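Local coordinates for carbohydrate binding protein, putative, cpb33A (Cellvibrio japonicus, PDB 5FJQ), which is the copper-binding lytic polysaccharide monooxygenase domain of a larger secreted protein that is important for efficient utilization of chitin by the bacterium, at residues T23-I28 / R77-A82; S157-D162 / E169-C174; Y108-G113 / R152-S157. All coordinates share one frame; numbering follows the deposited sequence.

Contact 1 (T23-I28 / R77-A82); sequences THPACI and RNDWPA
His24 and Pro81 meet tip to tip in a CH-pi contact: Pro81 CG sits over one face of the imidazole, 3.9 Å from the ring centroid of His24 and 18° off the ring normal. Pro25 lies over the opposite face, so the imidazole is held between two prolines. With CG anti to the backbone N (chi1 173°), the His24 ring turns back to the start of helix 25-33, where ND1 accepts from Ala26 N, which lies in the ring plane, at 2.9 Å as an N-cap. Asp79 O approaches the other end of this ring near its plane, 3.0 Å from both CE1 and NE2 of His24. The charged pair belongs to the loop: Arg77 grips Asp79 side-on, NE to the syn lone pair of OD1 and NH2 to OD2, each bond 2.8 Å long. A bend at chi3 (63°) brings the guanidinium there, with one face turned to the helix start, and Ala26 CA lies 3.3 Å from Arg77 NE. Among apolar contacts, Ala26 CB touches Trp80 CE3 at 3.6 Å, meeting the indole obliquely. Cys27 forms a disulfide with Cys14, tying the helix to helix 10-17, and Trp80 makes a cation-pi contact with Arg10. This is an N-capped helix start seated on a loop, within the partly helical region between core strands 2-6 and 88-96 of the monooxygenase domain.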
ATOM      1  N   THR A  23     -10.003  18.159   0.480  1.00 21.85           N
ATOM      2  CA  THR A  23      -9.586  19.438  -0.049  1.00 23.86           C
ATOM      3  C   THR A  23      -8.386  19.271  -0.922  1.00 24.82           C
ATOM      4  O   THR A  23      -8.033  20.176  -1.668  1.00 26.74           O
ATOM      5  CB  THR A  23      -9.169  20.416   1.073  1.00 24.53           C
ATOM      6  OG1 THR A  23      -8.174  19.774   1.869  1.00 26.77           O
ATOM      7  CG2 THR A  23     -10.367  20.769   1.937  1.00 24.62           C
ATOM      8  N   HIS A  24      -7.704  18.153  -0.818  1.00 23.20           N
ATOM      9  CA  HIS A  24      -6.468  18.045  -1.577  1.00 26.53           C
ATOM     10  C   HIS A  24      -6.831  17.531  -2.995  1.00 25.01           C
ATOM     11  O   HIS A  24      -7.637  16.639  -3.126  1.00 28.23           O
ATOM     12  CB  HIS A  24      -5.438  17.160  -0.848  1.00 30.79           C
ATOM     13  CG  HIS A  24      -4.214  16.888  -1.657  1.00 35.72           C
ATOM     14  ND1 HIS A  24      -4.273  16.323  -2.921  1.00 35.40           N
ATOM     15  CD2 HIS A  24      -2.903  17.126  -1.404  1.00 37.27           C
ATOM     16  CE1 HIS A  24      -3.047  16.244  -3.415  1.00 35.52           C
ATOM     17  NE2 HIS A  24      -2.198  16.719  -2.516  1.00 36.56           N
ATOM     18  N   PRO A  25      -6.257  18.115  -4.048  1.00 22.61           N
ATOM     19  CA  PRO A  25      -6.706  17.765  -5.368  1.00 22.82           C
ATOM     20  C   PRO A  25      -6.659  16.247  -5.720  1.00 20.17           C
ATOM     21  O   PRO A  25      -7.605  15.748  -6.301  1.00 21.40           O
ATOM     22  CB  PRO A  25      -5.824  18.639  -6.269  1.00 21.95           C
ATOM     23  CG  PRO A  25      -4.559  18.777  -5.482  1.00 22.24           C
ATOM     24  CD  PRO A  25      -5.072  19.004  -4.092  1.00 22.72           C
ATOM     25  N   ALA A  26      -5.608  15.515  -5.368  1.00 20.39           N
ATOM     26  CA  ALA A  26      -5.599  14.017  -5.569  1.00 18.39           C
ATOM     27  C   ALA A  26      -6.733  13.288  -4.837  1.00 18.43           C
ATOM     28  O   ALA A  26      -7.303  12.348  -5.363  1.00 17.35           O
ATOM     29  CB  ALA A  26      -4.250  13.405  -5.144  1.00 20.01           C
ATOM     30  N   CYS A  27      -7.069  13.706  -3.612  1.00 14.18           N
ATOM     31  CA  CYS A  27      -8.132  13.021  -2.879  1.00 15.32           C
ATOM     32  C   CYS A  27      -9.495  13.437  -3.409  1.00 15.20           C
ATOM     33  O   CYS A  27     -10.417  12.653  -3.369  1.00 17.78           O
ATOM     34  CB  CYS A  27      -8.052  13.299  -1.332  1.00 13.81           C
ATOM     35  SG  CYS A  27      -6.435  12.897  -0.584  1.00 19.29           S
ATOM     36  N   ILE A  28      -9.619  14.694  -3.874  1.00 16.80           N
ATOM     37  CA  ILE A  28     -10.868  15.144  -4.529  1.00 14.47           C
ATOM     38  C   ILE A  28     -11.067  14.223  -5.750  1.00 15.57           C
ATOM     39  O   ILE A  28     -12.198  13.714  -6.022  1.00 15.39           O
ATOM     40  CB  ILE A  28     -10.763  16.628  -4.951  1.00 15.58           C
ATOM     41  CG1 ILE A  28     -10.694  17.555  -3.664  1.00 16.29           C
ATOM     42  CG2 ILE A  28     -12.006  17.014  -5.723  1.00 16.56           C
ATOM     43  CD1 ILE A  28     -10.370  19.009  -4.008  1.00 15.06           C
ATOM     44  N   ARG A  77      -1.045   9.896 -10.358  1.00 23.67           N
ATOM     45  CA  ARG A  77      -0.930  11.318 -10.052  1.00 23.03           C
ATOM     46  C   ARG A  77       0.432  11.518  -9.488  1.00 22.74           C
ATOM     47  O   ARG A  77       0.927  10.633  -8.831  1.00 22.21           O
ATOM     48  CB  ARG A  77      -1.992  11.710  -9.054  1.00 21.41           C
ATOM     49  CG  ARG A  77      -3.381  11.567  -9.692  1.00 20.18           C
ATOM     50  CD  ARG A  77      -4.462  12.065  -8.783  1.00 20.89           C
ATOM     51  NE  ARG A  77      -4.301  13.500  -8.532  1.00 20.41           N
ATOM     52  CZ  ARG A  77      -4.975  14.476  -9.156  1.00 20.22           C
ATOM     53  NH1 ARG A  77      -5.897  14.212 -10.055  1.00 20.32           N
ATOM     54  NH2 ARG A  77      -4.769  15.752  -8.822  1.00 21.03           N
ATOM     55  N   ASN A  78       1.047  12.659  -9.794  1.00 23.48           N
ATOM     56  CA  ASN A  78       2.374  13.023  -9.258  1.00 23.70           C
ATOM     57  C   ASN A  78       2.148  13.943  -8.087  1.00 21.46           C
ATOM     58  O   ASN A  78       3.100  14.601  -7.608  1.00 24.70           O
ATOM     59  CB  ASN A  78       3.207  13.760 -10.316  1.00 24.39           C
ATOM     60  CG  ASN A  78       2.455  14.950 -10.951  1.00 29.32           C
ATOM     61  OD1 ASN A  78       1.305  15.272 -10.603  1.00 32.61           O
ATOM     62  ND2 ASN A  78       3.109  15.602 -11.916  1.00 31.04           N
ATOM     63  N   ASP A  79       0.911  14.014  -7.614  1.00 20.11           N
ATOM     64  CA  ASP A  79       0.623  14.943  -6.483  1.00 20.02           C
ATOM     65  C   ASP A  79      -0.011  14.261  -5.268  1.00 20.35           C
ATOM     66  O   ASP A  79      -0.560  14.937  -4.336  1.00 22.18           O
ATOM     67  CB  ASP A  79      -0.221  16.107  -6.949  1.00 21.00           C
ATOM     68  CG  ASP A  79      -1.640  15.688  -7.267  1.00 22.21           C
ATOM     69  OD1 ASP A  79      -1.876  14.464  -7.407  1.00 21.23           O
ATOM     70  OD2 ASP A  79      -2.506  16.575  -7.376  1.00 19.74           O
ATOM     71  N   TRP A  80       0.095  12.933  -5.220  1.00 21.81           N
ATOM     72  CA  TRP A  80      -0.430  12.242  -4.020  1.00 22.15           C
ATOM     73  C   TRP A  80       0.246  12.820  -2.801  1.00 20.68           C
ATOM     74  O   TRP A  80       1.459  13.149  -2.862  1.00 22.54           O
ATOM     75  CB  TRP A  80      -0.209  10.747  -4.074  1.00 19.36           C
ATOM     76  CG  TRP A  80      -1.079  10.019  -5.076  1.00 17.63           C
ATOM     77  CD1 TRP A  80      -0.647   9.454  -6.264  1.00 17.16           C
ATOM     78  CD2 TRP A  80      -2.517   9.775  -5.024  1.00 16.59           C
ATOM     79  NE1 TRP A  80      -1.710   8.874  -6.913  1.00 18.00           N
ATOM     80  CE2 TRP A  80      -2.857   9.045  -6.187  1.00 17.61           C
ATOM     81  CE3 TRP A  80      -3.536  10.082  -4.107  1.00 16.83           C
ATOM     82  CZ2 TRP A  80      -4.189   8.636  -6.478  1.00 16.22           C
ATOM     83  CZ3 TRP A  80      -4.865   9.657  -4.415  1.00 16.96           C
ATOM     84  CH2 TRP A  80      -5.158   8.950  -5.573  1.00 16.51           C
ATOM     85  N   PRO A  81      -0.500  12.993  -1.684  1.00 21.22           N
ATOM     86  CA  PRO A  81       0.239  13.427  -0.480  1.00 18.36           C
ATOM     87  C   PRO A  81       1.366  12.445  -0.112  1.00 19.10           C
ATOM     88  O   PRO A  81       1.109  11.256   0.065  1.00 21.27           O
ATOM     89  CB  PRO A  81      -0.828  13.406   0.609  1.00 20.63           C
ATOM     90  CG  PRO A  81      -2.108  13.696  -0.131  1.00 20.16           C
ATOM     91  CD  PRO A  81      -1.961  13.001  -1.477  1.00 20.59           C
ATOM     92  N   ALA A  82       2.603  12.895   0.019  1.00 18.28           N
ATOM     93  CA  ALA A  82       3.681  11.964   0.141  1.00 18.45           C
ATOM     94  C   ALA A  82       4.561  12.313   1.344  1.00 21.38           C
ATOM     95  O   ALA A  82       4.587  13.446   1.783  1.00 20.27           O
ATOM     96  CB  ALA A  82       4.489  11.948  -1.149  1.00 18.17           C
TER

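Contact 2 (S157-D162 / E169-C174); sequences SIWQRD and EGFYQC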
ATOM      1  N   SER A 157       3.463  -2.132  -0.044  1.00 16.92           N
ATOM      2  CA  SER A 157       3.546  -3.222   0.931  1.00 15.90           C
ATOM      3  C   SER A 157       2.414  -4.234   0.853  1.00 15.66           C
ATOM      4  O   SER A 157       1.218  -3.888   0.651  1.00 16.08           O
ATOM      5  CB  SER A 157       3.606  -2.625   2.366  1.00 15.57           C
ATOM      6  OG  SER A 157       3.849  -3.634   3.333  1.00 14.02           O
ATOM      7  N   ILE A 158       2.756  -5.515   1.055  1.00 16.64           N
ATOM      8  CA  ILE A 158       1.790  -6.569   0.941  1.00 15.29           C
ATOM      9  C   ILE A 158       1.942  -7.449   2.148  1.00 15.90           C
ATOM     10  O   ILE A 158       3.080  -7.870   2.532  1.00 15.08           O
ATOM     11  CB  ILE A 158       2.083  -7.524  -0.251  1.00 16.70           C
ATOM     12  CG1 ILE A 158       2.028  -6.801  -1.592  1.00 17.52           C
ATOM     13  CG2 ILE A 158       1.134  -8.730  -0.211  1.00 18.71           C
ATOM     14  CD1 ILE A 158       2.091  -7.748  -2.798  1.00 14.63           C
ATOM     15  N   TRP A 159       0.810  -7.712   2.776  1.00 14.91           N
ATOM     16  CA  TRP A 159       0.748  -8.572   3.951  1.00 15.38           C
ATOM     17  C   TRP A 159       0.111  -9.880   3.584  1.00 16.92           C
ATOM     18  O   TRP A 159      -1.111  -9.908   3.259  1.00 14.90           O
ATOM     19  CB  TRP A 159      -0.050  -7.859   5.074  1.00 15.39           C
ATOM     20  CG  TRP A 159      -0.197  -8.688   6.304  1.00 16.74           C
ATOM     21  CD1 TRP A 159       0.495  -9.829   6.623  1.00 16.83           C
ATOM     22  CD2 TRP A 159      -1.083  -8.430   7.420  1.00 16.37           C
ATOM     23  NE1 TRP A 159       0.072 -10.316   7.872  1.00 16.78           N
ATOM     24  CE2 TRP A 159      -0.913  -9.495   8.351  1.00 16.41           C
ATOM     25  CE3 TRP A 159      -2.072  -7.473   7.661  1.00 17.78           C
ATOM     26  CZ2 TRP A 159      -1.627  -9.572   9.557  1.00 15.51           C
ATOM     27  CZ3 TRP A 159      -2.785  -7.528   8.902  1.00 19.25           C
ATOM     28  CH2 TRP A 159      -2.572  -8.596   9.809  1.00 16.29           C
ATOM     29  N   GLN A 160       0.910 -10.955   3.642  1.00 17.23           N
ATOM     30  CA  GLN A 160       0.423 -12.304   3.342  1.00 18.64           C
ATOM     31  C   GLN A 160       0.196 -13.030   4.709  1.00 17.48           C
ATOM     32  O   GLN A 160       1.144 -13.280   5.469  1.00 16.91           O
ATOM     33  CB  GLN A 160       1.375 -13.094   2.358  1.00 17.50           C
ATOM     34  CG  GLN A 160       0.980 -14.557   2.087  1.00 18.23           C
ATOM     35  CD  GLN A 160      -0.274 -14.713   1.280  1.00 18.86           C
ATOM     36  OE1 GLN A 160      -0.307 -14.432   0.046  1.00 17.38           O
ATOM     37  NE2 GLN A 160      -1.306 -15.237   1.928  1.00 16.61           N
ATOM     38  N   ARG A 161      -1.094 -13.260   4.997  1.00 18.66           N
ATOM     39  CA  ARG A 161      -1.593 -14.029   6.145  1.00 19.89           C
ATOM     40  C   ARG A 161      -1.160 -15.496   5.926  1.00 22.95           C
ATOM     41  O   ARG A 161      -1.184 -16.005   4.783  1.00 22.43           O
ATOM     42  CB  ARG A 161      -3.122 -13.883   6.236  1.00 21.45           C
ATOM     43  CG  ARG A 161      -3.795 -14.687   7.352  1.00 22.77           C
ATOM     44  CD  ARG A 161      -5.232 -14.237   7.519  1.00 21.47           C
ATOM     45  NE  ARG A 161      -5.874 -14.856   8.685  1.00 23.60           N
ATOM     46  CZ  ARG A 161      -7.199 -14.895   8.856  1.00 23.22           C
ATOM     47  NH1 ARG A 161      -7.974 -14.327   7.942  1.00 23.28           N
ATOM     48  NH2 ARG A 161      -7.751 -15.488   9.914  1.00 20.38           N
ATOM     49  N   ASP A 162      -0.728 -16.173   6.990  1.00 23.65           N
ATOM     50  CA  ASP A 162      -0.145 -17.513   6.832  1.00 24.51           C
ATOM     51  C   ASP A 162      -1.204 -18.580   6.601  1.00 23.78           C
ATOM     52  O   ASP A 162      -1.895 -18.958   7.544  1.00 22.44           O
ATOM     53  CB  ASP A 162       0.662 -17.869   8.066  1.00 23.75           C
ATOM     54  CG  ASP A 162       1.507 -19.080   7.843  1.00 24.83           C
ATOM     55  OD1 ASP A 162       1.055 -20.022   7.200  1.00 25.20           O
ATOM     56  OD2 ASP A 162       2.647 -19.058   8.288  1.00 23.60           O
ATOM     57  N   GLU A 169      -5.147 -14.978   2.866  1.00 18.84           N
ATOM     58  CA  GLU A 169      -5.719 -13.652   2.674  1.00 17.76           C
ATOM     59  C   GLU A 169      -4.539 -12.727   2.488  1.00 16.17           C
ATOM     60  O   GLU A 169      -3.410 -12.987   3.013  1.00 15.14           O
ATOM     61  CB  GLU A 169      -6.595 -13.213   3.874  1.00 18.75           C
ATOM     62  CG  GLU A 169      -7.490 -12.015   3.621  1.00 19.06           C
ATOM     63  CD  GLU A 169      -8.345 -11.661   4.855  1.00 22.70           C
ATOM     64  OE1 GLU A 169      -7.943 -12.043   5.954  1.00 21.76           O
ATOM     65  OE2 GLU A 169      -9.448 -11.061   4.732  1.00 26.39           O
ATOM     66  N   GLY A 170      -4.783 -11.677   1.703  1.00 16.35           N
ATOM     67  CA  GLY A 170      -3.764 -10.674   1.359  1.00 15.56           C
ATOM     68  C   GLY A 170      -4.290  -9.295   1.744  1.00 14.35           C
ATOM     69  O   GLY A 170      -5.514  -9.031   1.595  1.00 12.53           O
ATOM     70  N   PHE A 171      -3.404  -8.446   2.278  1.00 13.75           N
ATOM     71  CA  PHE A 171      -3.666  -7.008   2.458  1.00 14.25           C
ATOM     72  C   PHE A 171      -2.635  -6.140   1.720  1.00 14.55           C
ATOM     73  O   PHE A 171      -1.397  -6.423   1.742  1.00 11.93           O
ATOM     74  CB  PHE A 171      -3.685  -6.626   3.981  1.00 15.47           C
ATOM     75  CG  PHE A 171      -4.629  -7.442   4.765  1.00 16.20           C
ATOM     76  CD1 PHE A 171      -6.002  -7.058   4.852  1.00 17.46           C
ATOM     77  CD2 PHE A 171      -4.231  -8.658   5.294  1.00 17.13           C
ATOM     78  CE1 PHE A 171      -6.926  -7.864   5.524  1.00 17.73           C
ATOM     79  CE2 PHE A 171      -5.163  -9.487   5.946  1.00 18.81           C
ATOM     80  CZ  PHE A 171      -6.506  -9.086   6.079  1.00 16.39           C
ATOM     81  N   TYR A 172      -3.141  -5.064   1.108  1.00 15.73           N
ATOM     82  CA  TYR A 172      -2.363  -4.326   0.128  1.00 16.81           C
ATOM     83  C   TYR A 172      -2.344  -2.830   0.368  1.00 18.76           C
ATOM     84  O   TYR A 172      -3.409  -2.211   0.425  1.00 21.32           O
ATOM     85  CB  TYR A 172      -2.803  -4.666  -1.313  1.00 16.13           C
ATOM     86  CG  TYR A 172      -2.879  -6.149  -1.525  1.00 19.34           C
ATOM     87  CD1 TYR A 172      -4.065  -6.870  -1.237  1.00 17.69           C
ATOM     88  CD2 TYR A 172      -1.789  -6.842  -2.047  1.00 18.19           C
ATOM     89  CE1 TYR A 172      -4.105  -8.240  -1.402  1.00 16.61           C
ATOM     90  CE2 TYR A 172      -1.843  -8.221  -2.244  1.00 18.48           C
ATOM     91  CZ  TYR A 172      -3.019  -8.902  -1.920  1.00 17.38           C
ATOM     92  OH  TYR A 172      -3.078 -10.244  -2.074  1.00 17.90           O
ATOM     93  N   GLN A 173      -1.136  -2.261   0.496  1.00 15.14           N
ATOM     94  CA  GLN A 173      -1.014  -0.856   0.740  1.00 16.60           C
ATOM     95  C   GLN A 173      -0.005  -0.134  -0.088  1.00 17.04           C
ATOM     96  O   GLN A 173       1.215  -0.291   0.142  1.00 17.34           O
ATOM     97  CB  GLN A 173      -0.599  -0.580   2.202  1.00 16.52           C
ATOM     98  CG  GLN A 173      -1.516  -1.120   3.262  1.00 15.71           C
ATOM     99  CD  GLN A 173      -2.591  -0.132   3.547  1.00 16.63           C
ATOM    100  OE1 GLN A 173      -2.315   0.910   4.072  1.00 15.79           O
ATOM    101  NE2 GLN A 173      -3.843  -0.434   3.136  1.00 15.72           N
ATOM    102  N   CYS A 174      -0.526   0.747  -0.941  1.00 16.23           N
ATOM    103  CA  CYS A 174       0.240   1.744  -1.675  1.00 16.12           C
ATOM    104  C   CYS A 174       0.546   2.919  -0.782  1.00 17.79           C
ATOM    105  O   CYS A 174      -0.373   3.441  -0.153  1.00 17.31           O
ATOM    106  CB  CYS A 174      -0.537   2.274  -2.837  1.00 15.88           C
ATOM    107  SG  CYS A 174      -0.646   1.108  -4.268  1.00 18.83           S
TER
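Arg161 reaches across to Glu169 with its chain extended, and NH1 forms a salt bridge to OE1 at 3.0 Å, coming from above the carboxylate plane. NH2 of the same guanidinium has a second acid, Asp166. Backbone bonds pair the strands antiparallel: Ser157 with Gln173 and Trp159 with Phe171 are hydrogen-bonded pairs, the straightest link running from Trp159 N to Phe171 O (2.8 Å, 173°). Arg161 N to Glu169 O closes the ladder at 3.1 Å. Aromatic packing occupies one face of the sheet, where Trp159 and Phe171 point the same way, side by side. Phe171 CD2 lies over the rim of the indole, 3.4 Å from Trp159 CE3, the rings inclined at 37°. On the other face, Ile158 CG2 touches Tyr172 CE2 at 3.6 Å, while the Tyr172 hydroxyl bonds to His53. The nearest atom of the Phe171 side chain is about 3 Å from the copper ion, consistent with the axial phenylalanine of AA10 enzymes. Packing on Trp159 probably steadies this ring. The Arg161 side chain, about 3 Å from that of the copper ligand His100 at nearest atoms, meets two carboxylates that may largely balance its charge.

Contact 3 (Y108-G113 / R152-S157); sequences YITPQG and RHIIYS
Thr110 and His153 cross obliquely, the hydroxyl of one meeting the ring edge of the other: Thr110 OG1 and His153 ND1 form a hydrogen bond of 2.9 Å in which either may be the donor. OG1 lies between the backbone N and the carbonyl carbon (chi1 40°), a rotation that also lets it accept from Ile154 N at 2.9 Å. A threonine side chain thus takes up a strand N-H just where strand 102-109 gives way to loop. Further round the His153 ring edge, Pro111 O lies in plane 3.0 Å from CE1. NE2 bonds to Thr150 O, and a water links it weakly to Gln112 OE1 while accepting from Gly113 N at 2.6 Å. Gln112 NE2 bonds to Thr150 OG1. Next along, the side chain of Ile109 slants across Ile155, CD1 being 4.1 Å from Ile155 CG1, and the same methyl also reaches His153 CB. On the face shared by Tyr108 and Tyr156, the phenol of Tyr108 turns its edge to Tyr156 O, which lies 3.5 Å from Tyr108 CD1. That carbonyl also accepts from Tyr108 N at 2.8 Å, and Tyr156 N returns the bond. The Tyr156 ring leads away to Leu62 O, to which its hydroxyl bonds. Such antiparallel pairing of strands 102-109 and 152-161, running out into a loop, belongs to the immunoglobulin-like beta-sandwich core of lytic polysaccharide monooxygenases.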
ATOM      1  N   TYR A 108       7.731  -3.333  -1.966  1.00 15.83           N
ATOM      2  CA  TYR A 108       8.219  -3.113  -3.357  1.00 16.69           C
ATOM      3  C   TYR A 108       8.293  -1.634  -3.574  1.00 18.79           C
ATOM      4  O   TYR A 108       7.714  -0.836  -2.779  1.00 18.05           O
ATOM      5  CB  TYR A 108       7.263  -3.733  -4.394  1.00 15.92           C
ATOM      6  CG  TYR A 108       7.078  -5.195  -4.203  1.00 15.65           C
ATOM      7  CD1 TYR A 108       6.303  -5.713  -3.126  1.00 14.70           C
ATOM      8  CD2 TYR A 108       7.654  -6.099  -5.121  1.00 14.04           C
ATOM      9  CE1 TYR A 108       6.171  -7.086  -2.957  1.00 15.69           C
ATOM     10  CE2 TYR A 108       7.500  -7.440  -4.952  1.00 15.59           C
ATOM     11  CZ  TYR A 108       6.774  -7.924  -3.917  1.00 15.61           C
ATOM     12  OH  TYR A 108       6.712  -9.252  -3.840  1.00 17.01           O
ATOM     13  N   ILE A 109       8.989  -1.262  -4.642  1.00 16.93           N
ATOM     14  CA  ILE A 109       9.131   0.146  -5.049  1.00 17.73           C
ATOM     15  C   ILE A 109       9.204   0.256  -6.566  1.00 18.36           C
ATOM     16  O   ILE A 109       9.629  -0.701  -7.239  1.00 17.79           O
ATOM     17  CB  ILE A 109      10.343   0.870  -4.381  1.00 20.06           C
ATOM     18  CG1 ILE A 109      10.223   2.388  -4.624  1.00 19.34           C
ATOM     19  CG2 ILE A 109      11.683   0.314  -4.905  1.00 17.88           C
ATOM     20  CD1 ILE A 109      11.095   3.274  -3.727  1.00 19.94           C
ATOM     21  N   THR A 110       8.674   1.382  -7.081  1.00 16.15           N
ATOM     22  CA  THR A 110       8.884   1.897  -8.407  1.00 16.44           C
ATOM     23  C   THR A 110      10.378   2.158  -8.757  1.00 19.18           C
ATOM     24  O   THR A 110      11.240   2.393  -7.882  1.00 20.40           O
ATOM     25  CB  THR A 110       8.064   3.173  -8.566  1.00 16.54           C
ATOM     26  OG1 THR A 110       8.134   3.928  -7.354  1.00 18.51           O
ATOM     27  CG2 THR A 110       6.557   2.816  -8.752  1.00 16.51           C
ATOM     28  N   PRO A 111      10.695   2.124 -10.063  1.00 21.17           N
ATOM     29  CA  PRO A 111      12.067   2.335 -10.498  1.00 18.68           C
ATOM     30  C   PRO A 111      12.377   3.804 -10.598  1.00 19.85           C
ATOM     31  O   PRO A 111      11.474   4.611 -10.823  1.00 19.19           O
ATOM     32  CB  PRO A 111      12.067   1.729 -11.942  1.00 19.06           C
ATOM     33  CG  PRO A 111      10.643   1.858 -12.403  1.00 20.95           C
ATOM     34  CD  PRO A 111       9.781   1.751 -11.175  1.00 19.84           C
ATOM     35  N   GLN A 112      13.659   4.140 -10.481  1.00 18.17           N
ATOM     36  CA  GLN A 112      14.135   5.452 -10.835  1.00 20.07           C
ATOM     37  C   GLN A 112      13.607   5.864 -12.222  1.00 23.40           C
ATOM     38  O   GLN A 112      13.492   5.034 -13.169  1.00 21.08           O
ATOM     39  CB  GLN A 112      15.661   5.451 -10.745  1.00 20.47           C
ATOM     40  CG  GLN A 112      16.307   6.770 -11.008  1.00 21.68           C
ATOM     41  CD  GLN A 112      15.838   7.862 -10.068  1.00 21.05           C
ATOM     42  OE1 GLN A 112      15.161   7.599  -9.076  1.00 20.73           O
ATOM     43  NE2 GLN A 112      16.142   9.102 -10.422  1.00 22.59           N
ATOM     44  N   GLY A 113      13.180   7.127 -12.315  1.00 24.70           N
ATOM     45  CA  GLY A 113      12.491   7.594 -13.522  1.00 22.86           C
ATOM     46  C   GLY A 113      10.976   7.465 -13.536  1.00 22.77           C
ATOM     47  O   GLY A 113      10.338   8.079 -14.365  1.00 23.55           O
ATOM     48  N   ARG A 152       9.377  11.311  -6.795  1.00 18.58           N
ATOM     49  CA  ARG A 152       8.301  10.727  -6.073  1.00 17.58           C
ATOM     50  C   ARG A 152       8.173   9.280  -6.474  1.00 18.97           C
ATOM     51  O   ARG A 152       8.331   8.932  -7.639  1.00 18.61           O
ATOM     52  CB  ARG A 152       7.038  11.480  -6.512  1.00 18.91           C
ATOM     53  CG  ARG A 152       6.863  12.727  -5.698  1.00 17.43           C
ATOM     54  CD  ARG A 152       5.699  13.521  -6.241  1.00 18.82           C
ATOM     55  NE  ARG A 152       5.336  14.349  -5.111  1.00 21.09           N
ATOM     56  CZ  ARG A 152       4.255  14.134  -4.391  1.00 21.96           C
ATOM     57  NH1 ARG A 152       3.410  13.166  -4.790  1.00 19.68           N
ATOM     58  NH2 ARG A 152       3.998  14.919  -3.333  1.00 20.61           N
ATOM     59  N   HIS A 153       7.903   8.424  -5.506  1.00 18.65           N
ATOM     60  CA  HIS A 153       7.844   7.022  -5.758  1.00 17.60           C
ATOM     61  C   HIS A 153       6.655   6.397  -5.066  1.00 18.89           C
ATOM     62  O   HIS A 153       6.077   6.981  -4.152  1.00 17.33           O
ATOM     63  CB  HIS A 153       9.200   6.370  -5.392  1.00 17.37           C
ATOM     64  CG  HIS A 153      10.229   6.642  -6.440  1.00 19.17           C
ATOM     65  ND1 HIS A 153      10.275   5.911  -7.615  1.00 18.06           N
ATOM     66  CD2 HIS A 153      11.117   7.654  -6.587  1.00 19.07           C
ATOM     67  CE1 HIS A 153      11.186   6.441  -8.417  1.00 20.14           C
ATOM     68  NE2 HIS A 153      11.733   7.477  -7.807  1.00 18.96           N
ATOM     69  N   ILE A 154       6.269   5.216  -5.555  1.00 17.44           N
ATOM     70  CA  ILE A 154       5.264   4.450  -4.893  1.00 17.91           C
ATOM     71  C   ILE A 154       5.930   3.253  -4.275  1.00 18.64           C
ATOM     72  O   ILE A 154       6.728   2.506  -4.929  1.00 18.09           O
ATOM     73  CB  ILE A 154       4.118   4.012  -5.840  1.00 17.35           C
ATOM     74  CG1 ILE A 154       3.490   5.231  -6.519  1.00 17.52           C
ATOM     75  CG2 ILE A 154       3.057   3.191  -5.093  1.00 18.74           C
ATOM     76  CD1 ILE A 154       2.406   4.811  -7.527  1.00 16.91           C
ATOM     77  N   ILE A 155       5.562   3.061  -3.015  1.00 17.77           N
ATOM     78  CA  ILE A 155       5.891   1.832  -2.323  1.00 20.36           C
ATOM     79  C   ILE A 155       4.624   0.985  -2.180  1.00 22.29           C
ATOM     80  O   ILE A 155       3.545   1.503  -1.830  1.00 20.51           O
ATOM     81  CB  ILE A 155       6.546   2.072  -0.963  1.00 19.12           C
ATOM     82  CG1 ILE A 155       7.985   2.602  -1.198  1.00 20.44           C
ATOM     83  CG2 ILE A 155       6.511   0.766  -0.144  1.00 20.73           C
ATOM     84  CD1 ILE A 155       8.549   3.292  -0.016  1.00 21.99           C
ATOM     85  N   TYR A 156       4.770  -0.308  -2.469  1.00 19.81           N
ATOM     86  CA  TYR A 156       3.692  -1.247  -2.308  1.00 18.33           C
ATOM     87  C   TYR A 156       4.097  -2.221  -1.222  1.00 18.58           C
ATOM     88  O   TYR A 156       5.049  -2.973  -1.406  1.00 19.18           O
ATOM     89  CB  TYR A 156       3.508  -1.982  -3.635  1.00 18.33           C
ATOM     90  CG  TYR A 156       2.162  -2.614  -3.810  1.00 16.96           C
ATOM     91  CD1 TYR A 156       0.994  -1.914  -3.516  1.00 17.73           C
ATOM     92  CD2 TYR A 156       2.045  -3.958  -4.282  1.00 17.35           C
ATOM     93  CE1 TYR A 156      -0.257  -2.529  -3.691  1.00 18.96           C
ATOM     94  CE2 TYR A 156       0.793  -4.575  -4.480  1.00 16.90           C
ATOM     95  CZ  TYR A 156      -0.354  -3.858  -4.203  1.00 18.02           C
ATOM     96  OH  TYR A 156      -1.568  -4.515  -4.397  1.00 18.93           O
ATOM     97  N   SER A 157       3.463  -2.132  -0.044  1.00 16.92           N
ATOM     98  CA  SER A 157       3.546  -3.222   0.931  1.00 15.90           C
ATOM     99  C   SER A 157       2.414  -4.234   0.853  1.00 15.66           C
ATOM    100  O   SER A 157       1.218  -3.888   0.651  1.00 16.08           O
ATOM    101  CB  SER A 157       3.606  -2.625   2.366  1.00 15.57           C
ATOM    102  OG  SER A 157       3.849  -3.634   3.333  1.00 14.02           O
TER
HETATM  103  O   HOH W   1      12.515   8.846 -10.440  1.00 23.95           O

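Contacts 2 and 3 share strand 152-161 and meet at Ser157, their centres about 17 Å apart. This strand lies between its two neighbours, contact 3 sampling its first half against strand 102-109 and contact 2 its second half against strand 169-178. Tyr156 bridges them, its OH 3.3 Å from Tyr172 CD2. Contact 1 joins this sheet through Arg152 of contact 3, whose NH1 is 2.7 Å from Trp80 O, a probable hydrogen bond. Contacts 1 and 2 lie on opposite sides of the chain's centre, about 24 Å apart between centres. The copper ion, held by His1 and His100, adjoins contact 2, whereas contacts 1 and 3 lie away from the metal.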